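Local structure of putative sugar isomerase (Parabacteroides distasonis, 3LMZ) at residues 149-154 / 182-187; 116-121 / 156-161. The protein probably interconverts sugars as an isomerase built on a xylose isomerase-like TIM barrel. All coordinates share one frame; numbering follows the deposited sequence. Where two conformers were deposited one is given.

Contact 1 (149-154 / 182-187) and contact 2 (116-121 / 156-161) lie on the same side of the chain's centre, their own centres about 8 Å apart, and both reach the same sheet through the neighbouring parallel strands 185-193 and 158-163. Contact 1 is partly buried and polar: one buried arginine bonds to a carbonyl of the turn after helix 144-151 and to two more farther along the chain. Contact 2 is smaller, buried and apolar, an isoleucine methyl laid on helix 115-125. They also join directly, since Arg184 NH1 bonds to Ile158 O. Here the arginine holds the loop between helix and strand, while plain hydrocarbon packing seats a helix against the strand.

Contact 1: residues 149-154 / 182-187; sequences VHTKDL and HTRVFD
Arg184 turns one face of its guanidinium to the turn 151-154, with Thr151 O over the centre of that face, 3.1 Å from Arg184 CZ. Poised there, that oxygen is badly placed for the N-H groups and is instead taken by Leu154 N at 2.9 Å, the bond that closes the type I turn. The arginine donates further along: NH2 reaches Leu154 O at 3.0 Å, with an N-H...O angle of 155° and the acceptor lying only 17° out of the guanidinium plane. Lys152 CA rests over the same face as Thr151 O, 3.6 Å from Arg184 NE. Because CG stands anti to the carbonyl carbon (chi1 -68°) and the chain runs extended from CG to NE, the group reaches the turn. On the way Arg184 CD slides past Thr151 OG1 at 3.7 Å, the two side chains running in opposite directions; that hydroxyl bonds to Val147 O. In the TIM barrel this is where helix 144-151 turns toward strand 158-163, near the start of strand 185-193. NH1 adds bonds to Asp155 O and Ile158 O, and NE gives its hydrogen to water 1 at 2.9 Å in the plane of the group. A leucine in its place would probably leave the carbonyls of Leu154, Asp155 and Ile158 without this shared donor and let the turn shift. The positive charge, set against carbonyls at the helix end, is likely to be stabilised by them. Farther out, Lys152 NZ and Asp153 OD1 form their own salt bridge at 3.0 Å.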
loop_
_atom_site.group_PDB
_atom_site.type_symbol
_atom_site.label_atom_id
_atom_site.label_comp_id
_atom_site.label_asym_id
_atom_site.label_seq_id
_atom_site.Cartn_x
_atom_site.Cartn_y
_atom_site.Cartn_z
ATOM N N VAL A 149 34.966 1.634 -1.157
ATOM C CA VAL A 149 36.392 1.956 -1.069
ATOM C C VAL A 149 37.051 1.241 0.116
ATOM O O VAL A 149 38.227 0.850 0.046
ATOM C CB VAL A 149 36.626 3.515 -0.998
ATOM C CG1 VAL A 149 35.868 4.218 -2.114
ATOM C CG2 VAL A 149 36.235 4.067 0.359
ATOM N N HIS A 150 36.303 1.050 1.200
ATOM C CA HIS A 150 36.836 0.365 2.417
ATOM C C HIS A 150 36.802 -1.161 2.348
ATOM O O HIS A 150 37.416 -1.825 3.186
ATOM C CB HIS A 150 36.104 0.867 3.658
ATOM C CG HIS A 150 36.552 2.221 4.090
ATOM N ND1 HIS A 150 35.981 3.389 3.638
ATOM C CD2 HIS A 150 37.589 2.586 4.878
ATOM C CE1 HIS A 150 36.628 4.418 4.160
ATOM N NE2 HIS A 150 37.591 3.956 4.931
ATOM N N THR A 151 36.082 -1.724 1.382
ATOM C CA THR A 151 35.937 -3.161 1.268
ATOM C C THR A 151 36.478 -3.820 -0.036
ATOM O O THR A 151 36.647 -5.049 -0.057
ATOM C CB THR A 151 34.497 -3.614 1.449
ATOM O OG1 THR A 151 33.671 -3.077 0.410
ATOM C CG2 THR A 151 33.961 -3.210 2.822
ATOM N N LYS A 152 36.718 -3.042 -1.098
ATOM C CA LYS A 152 36.978 -3.618 -2.404
ATOM C C LYS A 152 38.262 -4.474 -2.416
ATOM O O LYS A 152 38.379 -5.407 -3.234
ATOM C CB LYS A 152 37.049 -2.518 -3.447
ATOM C CG LYS A 152 38.099 -1.468 -3.175
ATOM C CD LYS A 152 38.279 -0.427 -4.312
ATOM C CE LYS A 152 39.471 -0.781 -5.230
ATOM N NZ LYS A 152 40.835 -0.742 -4.536
ATOM N N ASP A 153 39.202 -4.181 -1.507
ATOM C CA ASP A 153 40.427 -4.938 -1.459
ATOM C C ASP A 153 40.443 -6.053 -0.410
ATOM O O ASP A 153 41.469 -6.745 -0.257
ATOM C CB ASP A 153 41.619 -3.998 -1.244
ATOM C CG ASP A 153 41.958 -3.176 -2.462
ATOM O OD1 ASP A 153 41.558 -3.523 -3.605
ATOM O OD2 ASP A 153 42.647 -2.131 -2.260
ATOM N N LEU A 154 39.338 -6.183 0.336
ATOM C CA LEU A 154 39.216 -7.163 1.390
ATOM C C LEU A 154 38.439 -8.403 0.889
ATOM O O LEU A 154 38.103 -8.500 -0.286
ATOM C CB LEU A 154 38.543 -6.559 2.621
ATOM C CG LEU A 154 39.261 -5.327 3.204
ATOM C CD1 LEU A 154 38.511 -4.856 4.438
ATOM C CD2 LEU A 154 40.771 -5.633 3.487
ATOM N N HIS A 182 27.294 -3.857 -7.301
ATOM C CA HIS A 182 26.506 -5.091 -7.085
ATOM C C HIS A 182 27.241 -6.311 -6.594
ATOM O O HIS A 182 26.678 -7.074 -5.796
ATOM C CB HIS A 182 25.646 -5.453 -8.326
ATOM C CG HIS A 182 26.424 -5.950 -9.487
ATOM N ND1 HIS A 182 27.010 -5.117 -10.415
ATOM C CD2 HIS A 182 26.746 -7.216 -9.846
ATOM C CE1 HIS A 182 27.677 -5.851 -11.288
ATOM N NE2 HIS A 182 27.532 -7.125 -10.962
ATOM N N THR A 183 28.509 -6.468 -6.984
ATOM C CA THR A 183 29.264 -7.634 -6.530
ATOM C C THR A 183 29.481 -7.668 -5.001
ATOM O O THR A 183 29.772 -8.738 -4.410
ATOM C CB THR A 183 30.620 -7.726 -7.250
ATOM O OG1 THR A 183 31.357 -6.501 -7.067
ATOM C CG2 THR A 183 30.393 -7.955 -8.777
ATOM N N ARG A 184 29.336 -6.514 -4.357
ATOM C CA ARG A 184 29.394 -6.423 -2.898
ATOM C C ARG A 184 28.109 -5.861 -2.269
ATOM O O ARG A 184 28.195 -5.275 -1.227
ATOM C CB ARG A 184 30.602 -5.577 -2.489
ATOM C CG ARG A 184 31.910 -6.281 -2.817
ATOM C CD ARG A 184 33.086 -5.432 -2.443
ATOM N NE ARG A 184 34.377 -6.045 -2.746
ATOM C CZ ARG A 184 35.048 -6.894 -1.958
ATOM N NH1 ARG A 184 34.576 -7.295 -0.800
ATOM N NH2 ARG A 184 36.247 -7.356 -2.341
ATOM N N VAL A 185 26.939 -5.963 -2.923
ATOM C CA VAL A 185 25.675 -5.597 -2.268
ATOM C C VAL A 185 25.009 -6.904 -1.802
ATOM O O VAL A 185 24.551 -7.732 -2.624
ATOM C CB VAL A 185 24.724 -4.821 -3.203
ATOM C CG1 VAL A 185 23.359 -4.558 -2.544
ATOM C CG2 VAL A 185 25.393 -3.482 -3.672
ATOM N N PHE A 186 24.977 -7.101 -0.476
ATOM C CA PHE A 186 24.505 -8.369 0.081
ATOM C C PHE A 186 23.163 -8.262 0.764
ATOM O O PHE A 186 22.578 -9.266 1.165
ATOM C CB PHE A 186 25.599 -8.999 0.982
ATOM C CG PHE A 186 26.877 -9.307 0.228
ATOM C CD1 PHE A 186 26.847 -9.916 -1.032
ATOM C CD2 PHE A 186 28.109 -8.925 0.736
ATOM C CE1 PHE A 186 28.008 -10.184 -1.729
ATOM C CE2 PHE A 186 29.248 -9.174 0.023
ATOM C CZ PHE A 186 29.193 -9.798 -1.198
ATOM N N ASP A 187 22.720 -7.031 0.960
ATOM C CA ASP A 187 21.409 -6.752 1.574
ATOM C C ASP A 187 21.000 -5.367 1.126
ATOM O O ASP A 187 21.814 -4.581 0.608
ATOM C CB ASP A 187 21.499 -6.827 3.098
ATOM C CG ASP A 187 20.155 -6.809 3.807
ATOM O OD1 ASP A 187 19.360 -7.708 3.520
ATOM O OD2 ASP A 187 20.033 -6.019 4.729
HETATM O O HOH W 1 35.748 -5.878 -5.260
#

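Contact 2: residues 116-121 / 156-161; sequences PYVDKK and PRIGMC
Ile158 lays its terminal methyl CD1 on the backbone of helix 115-125, 3.6 Å from Asp119 CA and 3.7 Å from Asp119 N. The same methyl touches Asp119 CB at 3.9 Å and, on the valine side, Val118 CG1, also 3.9 Å away. It thus sits at the junction of two consecutive helical residues rather than against one side chain. Val118 and Ile158 cross at a slant, and the branch behind the methyl, Ile158 CG1, keeps to 4.2 Å from Val118 CG1. Ile158 reaches this spot with CG1 anti to its own carbonyl carbon and CD1 carried onward in an extended chain (chi2 173°). From the helix, Val118 points its CB toward the strand and places CG1 anti to the backbone N (chi1 175°), where it meets the isoleucine. This is the usual helix-on-sheet layering of a TIM barrel: helix 115-125 leads into strand 128-132, and it packs here on the first residue of the next parallel strand, 158-163. The second shell probably helps to position both partners. Gly159 makes backbone hydrogen bonds to Tyr129 and Ile131 of strand 128-132, while Val118 also leans on Tyr129 and Ile158 on Thr151. Of its side chain, Asp119 offers CB to the isoleucine; its carboxylate makes a salt bridge to Lys123 through OD1 and accepts a hydrogen bond from Asp155 N at OD2, which ties the helix to the loop before the strand. Arg157, whose NH2 stays 6.8 Å from Asp119 OD1, pairs instead with Asp126 and Asp155.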
loop_
_atom_site.group_PDB
_atom_site.type_symbol
_atom_site.label_atom_id
_atom_site.label_comp_id
_atom_site.label_asym_id
_atom_site.label_seq_id
_atom_site.Cartn_x
_atom_site.Cartn_y
_atom_site.Cartn_z
ATOM N N PRO A 116 39.814 -5.268 9.191
ATOM C CA PRO A 116 40.661 -6.471 9.090
ATOM C C PRO A 116 40.181 -7.653 9.957
ATOM O O PRO A 116 40.248 -8.827 9.578
ATOM C CB PRO A 116 42.026 -5.963 9.558
ATOM C CG PRO A 116 41.994 -4.483 9.239
ATOM C CD PRO A 116 40.578 -4.033 9.504
ATOM N N TYR A 117 39.660 -7.352 11.147
ATOM C CA TYR A 117 39.124 -8.402 11.992
ATOM C C TYR A 117 37.840 -9.014 11.425
ATOM O O TYR A 117 37.628 -10.225 11.479
ATOM C CB TYR A 117 38.923 -7.860 13.414
ATOM C CG TYR A 117 38.794 -8.969 14.449
ATOM C CD1 TYR A 117 39.909 -9.658 14.866
ATOM C CD2 TYR A 117 37.587 -9.285 15.032
ATOM C CE1 TYR A 117 39.854 -10.668 15.802
ATOM C CE2 TYR A 117 37.487 -10.324 15.975
ATOM C CZ TYR A 117 38.653 -10.977 16.387
ATOM O OH TYR A 117 38.604 -12.028 17.308
ATOM N N VAL A 118 36.964 -8.187 10.877
ATOM C CA VAL A 118 35.800 -8.710 10.152
ATOM C C VAL A 118 36.222 -9.660 9.019
ATOM O O VAL A 118 35.666 -10.737 8.861
ATOM C CB VAL A 118 34.935 -7.573 9.584
ATOM C CG1 VAL A 118 33.774 -8.169 8.714
ATOM C CG2 VAL A 118 34.349 -6.733 10.724
ATOM N N ASP A 119 37.273 -9.284 8.306
ATOM C CA ASP A 119 37.877 -10.128 7.265
ATOM C C ASP A 119 38.277 -11.501 7.804
ATOM O O ASP A 119 37.913 -12.562 7.260
ATOM C CB ASP A 119 39.030 -9.400 6.593
ATOM C CG ASP A 119 39.579 -10.137 5.403
ATOM O OD1 ASP A 119 40.225 -11.208 5.629
ATOM O OD2 ASP A 119 39.499 -9.603 4.290
ATOM N N LYS A 120 39.008 -11.509 8.920
ATOM C CA LYS A 120 39.388 -12.746 9.610
ATOM C C LYS A 120 38.152 -13.586 9.957
ATOM O O LYS A 120 38.111 -14.819 9.747
ATOM C CB LYS A 120 40.157 -12.403 10.917
ATOM C CG LYS A 120 40.736 -13.560 11.632
ATOM C CD LYS A 120 41.306 -13.156 13.008
ATOM C CE LYS A 120 42.744 -13.217 13.062
ATOM N NZ LYS A 120 43.226 -12.879 14.445
ATOM N N LYS A 121 37.079 -12.938 10.436
ATOM C CA LYS A 121 35.903 -13.660 10.906
ATOM C C LYS A 121 35.035 -14.202 9.745
ATOM O O LYS A 121 34.574 -15.349 9.838
ATOM C CB LYS A 121 35.089 -12.776 11.874
ATOM C CG LYS A 121 35.776 -12.627 13.250
ATOM C CD LYS A 121 35.572 -13.906 14.083
ATOM C CE LYS A 121 36.405 -13.987 15.328
ATOM N NZ LYS A 121 35.980 -15.192 16.155
ATOM N N PRO A 156 35.954 -11.045 -0.465
ATOM C CA PRO A 156 34.758 -10.856 -1.277
ATOM C C PRO A 156 33.434 -10.954 -0.516
ATOM O O PRO A 156 32.397 -10.464 -1.013
ATOM C CB PRO A 156 34.862 -11.977 -2.280
ATOM C CG PRO A 156 36.254 -12.263 -2.396
ATOM C CD PRO A 156 36.863 -12.042 -1.053
ATOM N N ARG A 157 33.423 -11.607 0.665
ATOM C CA ARG A 157 32.233 -11.743 1.477
ATOM C C ARG A 157 31.847 -10.524 2.343
ATOM O O ARG A 157 30.837 -10.551 3.017
ATOM C CB ARG A 157 32.351 -13.011 2.318
ATOM C CG ARG A 157 32.289 -14.308 1.522
ATOM C CD ARG A 157 32.774 -15.487 2.315
ATOM N NE ARG A 157 34.216 -15.397 2.570
ATOM C CZ ARG A 157 34.977 -16.389 2.997
ATOM N NH1 ARG A 157 34.481 -17.610 3.223
ATOM N NH2 ARG A 157 36.296 -16.205 3.153
ATOM N N ILE A 158 32.669 -9.469 2.298
ATOM C CA ILE A 158 32.401 -8.228 2.965
ATOM C C ILE A 158 31.886 -7.208 1.953
ATOM O O ILE A 158 32.478 -6.954 0.930
ATOM C CB ILE A 158 33.619 -7.653 3.660
ATOM C CG1 ILE A 158 34.260 -8.663 4.614
ATOM C CG2 ILE A 158 33.186 -6.406 4.397
ATOM C CD1 ILE A 158 35.618 -8.215 5.231
ATOM N N GLY A 159 30.706 -6.665 2.231
ATOM C CA GLY A 159 30.112 -5.643 1.371
ATOM C C GLY A 159 29.216 -4.694 2.146
ATOM O O GLY A 159 29.469 -4.379 3.295
HETATM N N MSE A 160 28.126 -4.345 1.491
HETATM C CA MSE A 160 27.180 -3.338 1.975
HETATM C C MSE A 160 25.755 -3.850 2.037
HETATM O O MSE A 160 25.341 -4.748 1.297
HETATM C CB MSE A 160 27.206 -2.052 1.104
HETATM C CG MSE A 160 26.599 -2.195 -0.296
HETATM SE SE MSE A 160 26.879 -0.592 -1.304
HETATM C CE MSE A 160 28.742 -0.849 -1.646
ATOM N N CYS A 161 25.026 -3.240 2.998
ATOM C CA CYS A 161 23.560 -3.168 3.042
ATOM C C CYS A 161 23.276 -1.824 2.378
ATOM O O CYS A 161 23.504 -0.731 2.951
ATOM C CB CYS A 161 23.029 -3.240 4.496
ATOM S SG CYS A 161 21.280 -2.905 4.448
#